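Uncharacterized protein AsqI (Emericella nidulans, PDB 5YY3) is a zinc-dependent cyclopenase of the tyrosinase family that converts 4'-methoxycyclopenin into 4'-methoxyviridicatin in aspoquinolone biosynthesis. Local coordinates at residues A[240-251]-A[263-271]. Numbering follows the deposited sequence.
Sequences WNQYDDFLENGY and GYPPFSTWY
W270 packs against W240 and Y243 in a tight aromatic cluster. W240 NE1 lies over the W270 face, 3.3 Å from W270 CZ2; the W240 five-membered and W270 six-membered rings meet obliquely at 44°. Y243 lies alongside W270, Y243 CD2 3.6 Å from W270 CZ3. A water links Y243 O and D245 O to W270 N. Two antiparallel bridges follow. L247 N donates to S268 O (3.0 Å), F267 N to L247 O (2.7 Å); F267, at positive phi (62°), and S268 both face L247, a G1 beta bulge. Y251 and Y264 exchange two backbone bonds, and Y251 CB sits over the Y264 ring, 3.4 Å from Y264 CZ. Y264 CG, between its backbone N and carbonyl carbon (chi1 49°), brings the ring obliquely to L247 CD1 and G250 CA. E248 CB lies over the F267 face (CH-pi, 3.8 Å to the centroid), and D499 of the second subunit packs on F267. P265, P266 and N249 form the looser, exposed side. In this hemocyanin-type domain, the Y251 side chain lies about 12 Å from that of zinc ligand H186. The loop links helices 210-231 and 288-304 and packs on helix 355-367 (M366) and helix 391-410 (C392).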
ATOM      1  N   TRP A 240      24.672  -7.464   3.777  1.00 22.98           N
ATOM      2  CA  TRP A 240      25.695  -6.827   2.955  1.00 20.05           C
ATOM      3  C   TRP A 240      26.785  -7.830   2.641  1.00 22.83           C
ATOM      4  O   TRP A 240      27.946  -7.633   3.028  1.00 20.02           O
ATOM      5  CB  TRP A 240      26.285  -5.617   3.684  1.00 20.73           C
ATOM      6  CG  TRP A 240      27.115  -4.710   2.806  1.00 24.82           C
ATOM      7  CD1 TRP A 240      28.474  -4.681   2.700  1.00 19.74           C
ATOM      8  CD2 TRP A 240      26.622  -3.694   1.926  1.00 25.52           C
ATOM      9  NE1 TRP A 240      28.858  -3.715   1.811  1.00 21.66           N
ATOM     10  CE2 TRP A 240      27.740  -3.092   1.318  1.00 22.35           C
ATOM     11  CE3 TRP A 240      25.339  -3.231   1.597  1.00 19.70           C
ATOM     12  CZ2 TRP A 240      27.621  -2.058   0.399  1.00 22.75           C
ATOM     13  CZ3 TRP A 240      25.217  -2.214   0.683  1.00 20.44           C
ATOM     14  CH2 TRP A 240      26.355  -1.634   0.087  1.00 23.98           C
ATOM     15  N   ASN A 241      26.403  -8.924   1.980  1.00 22.77           N
ATOM     16  CA  ASN A 241      27.341 -10.000   1.650  1.00 21.93           C
ATOM     17  C   ASN A 241      28.120  -9.713   0.367  1.00 25.87           C
ATOM     18  O   ASN A 241      29.278 -10.115   0.233  1.00 25.92           O
ATOM     19  CB  ASN A 241      26.607 -11.337   1.529  1.00 18.21           C
ATOM     20  CG  ASN A 241      26.225 -11.926   2.888  1.00 25.43           C
ATOM     21  OD1 ASN A 241      26.893 -11.682   3.891  1.00 23.34           O
ATOM     22  ND2 ASN A 241      25.136 -12.690   2.924  1.00 24.32           N
ATOM     23  N   GLN A 242      27.464  -9.024  -0.567  1.00 22.51           N
ATOM     24  CA  GLN A 242      28.070  -8.572  -1.808  1.00 23.99           C
ATOM     25  C   GLN A 242      28.421  -7.078  -1.673  1.00 22.94           C
ATOM     26  O   GLN A 242      27.543  -6.235  -1.502  1.00 24.89           O
ATOM     27  CB  GLN A 242      27.116  -8.838  -2.994  1.00 23.02           C
ATOM     28  CG  GLN A 242      26.615 -10.305  -3.087  1.00 25.64           C
ATOM     29  CD  GLN A 242      25.672 -10.582  -4.285  1.00 34.29           C
ATOM     30  OE1 GLN A 242      25.287  -9.667  -5.031  1.00 30.40           O
ATOM     31  NE2 GLN A 242      25.279 -11.854  -4.450  1.00 27.76           N
ATOM     32  N   TYR A 243      29.704  -6.748  -1.733  1.00 24.52           N
ATOM     33  CA  TYR A 243      30.145  -5.390  -1.388  1.00 22.99           C
ATOM     34  C   TYR A 243      29.924  -4.370  -2.519  1.00 23.06           C
ATOM     35  O   TYR A 243      30.104  -3.167  -2.321  1.00 24.69           O
ATOM     36  CB  TYR A 243      31.632  -5.391  -0.977  1.00 22.05           C
ATOM     37  CG  TYR A 243      31.950  -6.180   0.271  1.00 20.91           C
ATOM     38  CD1 TYR A 243      30.933  -6.721   1.061  1.00 22.78           C
ATOM     39  CD2 TYR A 243      33.283  -6.403   0.660  1.00 25.61           C
ATOM     40  CE1 TYR A 243      31.228  -7.459   2.205  1.00 19.38           C
ATOM     41  CE2 TYR A 243      33.588  -7.140   1.804  1.00 19.35           C
ATOM     42  CZ  TYR A 243      32.553  -7.658   2.572  1.00 23.71           C
ATOM     43  OH  TYR A 243      32.834  -8.381   3.708  1.00 23.13           O
ATOM     44  N   ASP A 244      29.538  -4.848  -3.697  1.00 25.06           N
ATOM     45  CA  ASP A 244      29.171  -3.966  -4.797  1.00 24.08           C
ATOM     46  C   ASP A 244      27.664  -3.756  -4.841  1.00 24.96           C
ATOM     47  O   ASP A 244      27.083  -3.519  -5.898  1.00 25.07           O
ATOM     48  CB  ASP A 244      29.660  -4.542  -6.125  1.00 26.44           C
ATOM     49  CG  ASP A 244      29.118  -5.938  -6.381  1.00 32.41           C
ATOM     50  OD1 ASP A 244      28.666  -6.585  -5.403  1.00 30.34           O
ATOM     51  OD2 ASP A 244      29.156  -6.398  -7.548  1.00 36.00           O
ATOM     52  N   ASP A 245      27.026  -3.845  -3.684  1.00 27.44           N
ATOM     53  CA  ASP A 245      25.575  -3.784  -3.640  1.00 25.03           C
ATOM     54  C   ASP A 245      25.075  -2.341  -3.590  1.00 27.10           C
ATOM     55  O   ASP A 245      25.832  -1.396  -3.315  1.00 21.85           O
ATOM     56  CB  ASP A 245      25.044  -4.565  -2.438  1.00 26.98           C
ATOM     57  CG  ASP A 245      23.620  -5.050  -2.631  1.00 32.45           C
ATOM     58  OD1 ASP A 245      22.994  -4.657  -3.646  1.00 30.41           O
ATOM     59  OD2 ASP A 245      23.128  -5.812  -1.761  1.00 31.86           O
ATOM     60  N   PHE A 246      23.787  -2.188  -3.868  1.00 21.41           N
ATOM     61  CA  PHE A 246      23.146  -0.902  -3.775  1.00 25.40           C
ATOM     62  C   PHE A 246      22.370  -0.798  -2.474  1.00 24.53           C
ATOM     63  O   PHE A 246      21.878  -1.789  -1.960  1.00 26.78           O
ATOM     64  CB  PHE A 246      22.212  -0.685  -4.961  1.00 22.73           C
ATOM     65  CG  PHE A 246      22.920  -0.545  -6.286  1.00 24.94           C
ATOM     66  CD1 PHE A 246      23.416   0.684  -6.697  1.00 24.45           C
ATOM     67  CD2 PHE A 246      23.034  -1.625  -7.142  1.00 22.54           C
ATOM     68  CE1 PHE A 246      24.056   0.828  -7.928  1.00 24.72           C
ATOM     69  CE2 PHE A 246      23.660  -1.489  -8.384  1.00 23.19           C
ATOM     70  CZ  PHE A 246      24.172  -0.261  -8.773  1.00 22.17           C
ATOM     71  N   LEU A 247      22.284   0.409  -1.939  1.00 28.06           N
ATOM     72  CA  LEU A 247      21.331   0.733  -0.897  1.00 24.92           C
ATOM     73  C   LEU A 247      20.142   1.435  -1.559  1.00 26.06           C
ATOM     74  O   LEU A 247      20.152   2.648  -1.729  1.00 30.23           O
ATOM     75  CB  LEU A 247      21.980   1.629   0.153  1.00 25.86           C
ATOM     76  CG  LEU A 247      23.030   0.981   1.060  1.00 30.34           C
ATOM     77  CD1 LEU A 247      23.935   2.034   1.626  1.00 23.20           C
ATOM     78  CD2 LEU A 247      22.338   0.229   2.183  1.00 24.99           C
ATOM     79  N   GLU A 248      19.113   0.692  -1.937  1.00 25.86           N
ATOM     80  CA  GLU A 248      18.127   1.267  -2.843  1.00 33.02           C
ATOM     81  C   GLU A 248      17.144   2.271  -2.224  1.00 31.32           C
ATOM     82  O   GLU A 248      16.451   2.974  -2.964  1.00 34.03           O
ATOM     83  CB  GLU A 248      17.339   0.145  -3.529  1.00 35.85           C
ATOM     84  CG  GLU A 248      16.552  -0.735  -2.595  1.00 39.09           C
ATOM     85  CD  GLU A 248      17.181  -2.109  -2.443  1.00 37.36           C
ATOM     86  OE1 GLU A 248      18.397  -2.171  -2.152  1.00 39.02           O
ATOM     87  OE2 GLU A 248      16.464  -3.129  -2.610  1.00 35.82           O
ATOM     88  N   ASN A 249      17.083   2.366  -0.898  1.00 30.55           N
ATOM     89  CA  ASN A 249      16.107   3.266  -0.286  1.00 29.61           C
ATOM     90  C   ASN A 249      16.636   4.615   0.193  1.00 32.82           C
ATOM     91  O   ASN A 249      15.866   5.583   0.330  1.00 38.02           O
ATOM     92  CB  ASN A 249      15.424   2.563   0.875  1.00 25.46           C
ATOM     93  CG  ASN A 249      14.478   1.506   0.398  1.00 30.04           C
ATOM     94  OD1 ASN A 249      13.745   1.718  -0.564  1.00 37.34           O
ATOM     95  ND2 ASN A 249      14.529   0.338   1.016  1.00 35.25           N
ATOM     96  N   GLY A 250      17.930   4.704   0.463  1.00 29.70           N
ATOM     97  CA  GLY A 250      18.464   5.993   0.865  1.00 31.66           C
ATOM     98  C   GLY A 250      18.017   6.333   2.273  1.00 31.75           C
ATOM     99  O   GLY A 250      17.064   5.767   2.789  1.00 38.17           O
ATOM    100  N   TYR A 251      18.702   7.267   2.910  1.00 27.82           N
ATOM    101  CA  TYR A 251      18.466   7.488   4.317  1.00 26.72           C
ATOM    102  C   TYR A 251      18.642   8.942   4.678  1.00 27.87           C
ATOM    103  O   TYR A 251      19.576   9.596   4.210  1.00 27.51           O
ATOM    104  CB  TYR A 251      19.419   6.613   5.148  1.00 25.23           C
ATOM    105  CG  TYR A 251      19.525   7.011   6.600  1.00 23.56           C
ATOM    106  CD1 TYR A 251      18.464   6.804   7.467  1.00 19.98           C
ATOM    107  CD2 TYR A 251      20.688   7.577   7.106  1.00 21.12           C
ATOM    108  CE1 TYR A 251      18.551   7.148   8.794  1.00 20.29           C
ATOM    109  CE2 TYR A 251      20.786   7.924   8.446  1.00 19.89           C
ATOM    110  CZ  TYR A 251      19.707   7.705   9.279  1.00 23.18           C
ATOM    111  OH  TYR A 251      19.761   8.049  10.607  1.00 24.21           O
ATOM    112  N   GLY A 263      22.607  12.070   5.381  1.00 34.14           N
ATOM    113  CA  GLY A 263      22.403  10.696   4.982  1.00 28.52           C
ATOM    114  C   GLY A 263      23.033  10.430   3.629  1.00 29.21           C
ATOM    115  O   GLY A 263      24.161  10.835   3.367  1.00 28.76           O
ATOM    116  N   TYR A 264      22.285   9.754   2.765  1.00 29.13           N
ATOM    117  CA  TYR A 264      22.749   9.402   1.433  1.00 26.71           C
ATOM    118  C   TYR A 264      21.503   9.145   0.579  1.00 28.91           C
ATOM    119  O   TYR A 264      20.450   8.776   1.112  1.00 25.95           O
ATOM    120  CB  TYR A 264      23.684   8.177   1.482  1.00 22.73           C
ATOM    121  CG  TYR A 264      23.125   7.018   2.286  1.00 28.12           C
ATOM    122  CD1 TYR A 264      22.188   6.167   1.724  1.00 27.47           C
ATOM    123  CD2 TYR A 264      23.524   6.782   3.605  1.00 26.84           C
ATOM    124  CE1 TYR A 264      21.656   5.130   2.427  1.00 24.33           C
ATOM    125  CE2 TYR A 264      22.985   5.721   4.334  1.00 23.72           C
ATOM    126  CZ  TYR A 264      22.051   4.899   3.728  1.00 26.71           C
ATOM    127  OH  TYR A 264      21.482   3.830   4.392  1.00 22.72           O
ATOM    128  N   PRO A 265      21.601   9.362  -0.744  1.00 27.01           N
ATOM    129  CA  PRO A 265      20.426   9.188  -1.615  1.00 25.53           C
ATOM    130  C   PRO A 265      20.087   7.714  -1.907  1.00 24.85           C
ATOM    131  O   PRO A 265      20.852   6.822  -1.540  1.00 28.13           O
ATOM    132  CB  PRO A 265      20.845   9.918  -2.900  1.00 23.17           C
ATOM    133  CG  PRO A 265      22.356   9.819  -2.898  1.00 21.91           C
ATOM    134  CD  PRO A 265      22.752   9.942  -1.462  1.00 25.12           C
ATOM    135  N   PRO A 266      18.948   7.458  -2.568  1.00 24.73           N
ATOM    136  CA  PRO A 266      18.664   6.085  -2.996  1.00 27.30           C
ATOM    137  C   PRO A 266      19.726   5.556  -3.947  1.00 25.77           C
ATOM    138  O   PRO A 266      20.273   6.326  -4.738  1.00 28.24           O
ATOM    139  CB  PRO A 266      17.316   6.207  -3.706  1.00 26.39           C
ATOM    140  CG  PRO A 266      16.713   7.454  -3.176  1.00 26.02           C
ATOM    141  CD  PRO A 266      17.842   8.377  -2.894  1.00 27.65           C
ATOM    142  N   PHE A 267      20.014   4.262  -3.850  1.00 27.20           N
ATOM    143  CA  PHE A 267      21.012   3.595  -4.688  1.00 24.90           C
ATOM    144  C   PHE A 267      22.427   4.147  -4.506  1.00 25.14           C
ATOM    145  O   PHE A 267      23.213   4.166  -5.438  1.00 24.42           O
ATOM    146  CB  PHE A 267      20.582   3.655  -6.160  1.00 26.53           C
ATOM    147  CG  PHE A 267      19.303   2.906  -6.431  1.00 27.50           C
ATOM    148  CD1 PHE A 267      18.072   3.532  -6.282  1.00 28.91           C
ATOM    149  CD2 PHE A 267      19.329   1.567  -6.793  1.00 27.41           C
ATOM    150  CE1 PHE A 267      16.881   2.840  -6.505  1.00 32.33           C
ATOM    151  CE2 PHE A 267      18.148   0.875  -7.026  1.00 33.30           C
ATOM    152  CZ  PHE A 267      16.915   1.512  -6.874  1.00 29.52           C
ATOM    153  N   SER A 268      22.751   4.574  -3.292  1.00 24.48           N
ATOM    154  CA  SER A 268      24.142   4.824  -2.913  1.00 26.14           C
ATOM    155  C   SER A 268      24.911   3.511  -2.868  1.00 25.34           C
ATOM    156  O   SER A 268      24.316   2.444  -2.688  1.00 28.68           O
ATOM    157  CB  SER A 268      24.213   5.529  -1.550  1.00 25.01           C
ATOM    158  OG  SER A 268      23.587   6.807  -1.616  1.00 30.82           O
ATOM    159  N   THR A 269      26.225   3.575  -3.047  1.00 25.10           N
ATOM    160  CA  THR A 269      27.081   2.390  -2.947  1.00 21.86           C
ATOM    161  C   THR A 269      28.370   2.727  -2.226  1.00 25.01           C
ATOM    162  O   THR A 269      28.668   3.899  -1.999  1.00 26.04           O
ATOM    163  CB  THR A 269      27.479   1.822  -4.318  1.00 23.25           C
ATOM    164  OG1 THR A 269      28.382   2.739  -4.963  1.00 23.84           O
ATOM    165  CG2 THR A 269      26.268   1.580  -5.192  1.00 18.03           C
ATOM    166  N   TRP A 270      29.143   1.707  -1.869  1.00 21.38           N
ATOM    167  CA  TRP A 270      30.540   1.936  -1.498  1.00 24.98           C
ATOM    168  C   TRP A 270      31.261   2.571  -2.680  1.00 23.13           C
ATOM    169  O   TRP A 270      30.859   2.385  -3.841  1.00 25.03           O
ATOM    170  CB  TRP A 270      31.244   0.639  -1.108  1.00 22.31           C
ATOM    171  CG  TRP A 270      30.934   0.132   0.282  1.00 21.29           C
ATOM    172  CD1 TRP A 270      30.023   0.633   1.163  1.00 22.32           C
ATOM    173  CD2 TRP A 270      31.563  -0.974   0.937  1.00 20.49           C
ATOM    174  NE1 TRP A 270      30.047  -0.094   2.332  1.00 22.27           N
ATOM    175  CE2 TRP A 270      30.981  -1.090   2.213  1.00 23.10           C
ATOM    176  CE3 TRP A 270      32.558  -1.885   0.560  1.00 22.15           C
ATOM    177  CZ2 TRP A 270      31.373  -2.078   3.130  1.00 23.23           C
ATOM    178  CZ3 TRP A 270      32.938  -2.866   1.463  1.00 24.93           C
ATOM    179  CH2 TRP A 270      32.344  -2.959   2.733  1.00 21.84           C
ATOM    180  N   TYR A 271      32.312   3.325  -2.399  1.00 24.05           N
ATOM    181  CA  TYR A 271      33.207   3.729  -3.467  1.00 25.14           C
ATOM    182  C   TYR A 271      34.114   2.563  -3.745  1.00 26.17           C
ATOM    183  O   TYR A 271      34.652   1.957  -2.803  1.00 26.41           O
ATOM    184  CB  TYR A 271      34.015   4.965  -3.092  1.00 26.71           C
ATOM    185  CG  TYR A 271      33.197   6.224  -3.124  1.00 25.35           C
ATOM    186  CD1 TYR A 271      32.484   6.637  -2.009  1.00 23.47           C
ATOM    187  CD2 TYR A 271      33.122   7.000  -4.286  1.00 27.07           C
ATOM    188  CE1 TYR A 271      31.720   7.798  -2.040  1.00 26.16           C
ATOM    189  CE2 TYR A 271      32.355   8.157  -4.333  1.00 22.94           C
ATOM    190  CZ  TYR A 271      31.662   8.556  -3.211  1.00 26.14           C
ATOM    191  OH  TYR A 271      30.906   9.709  -3.253  1.00 26.17           O
TER
HETATM  192  O   HOH W   1      28.592  -0.856  -2.782  1.00 27.31           O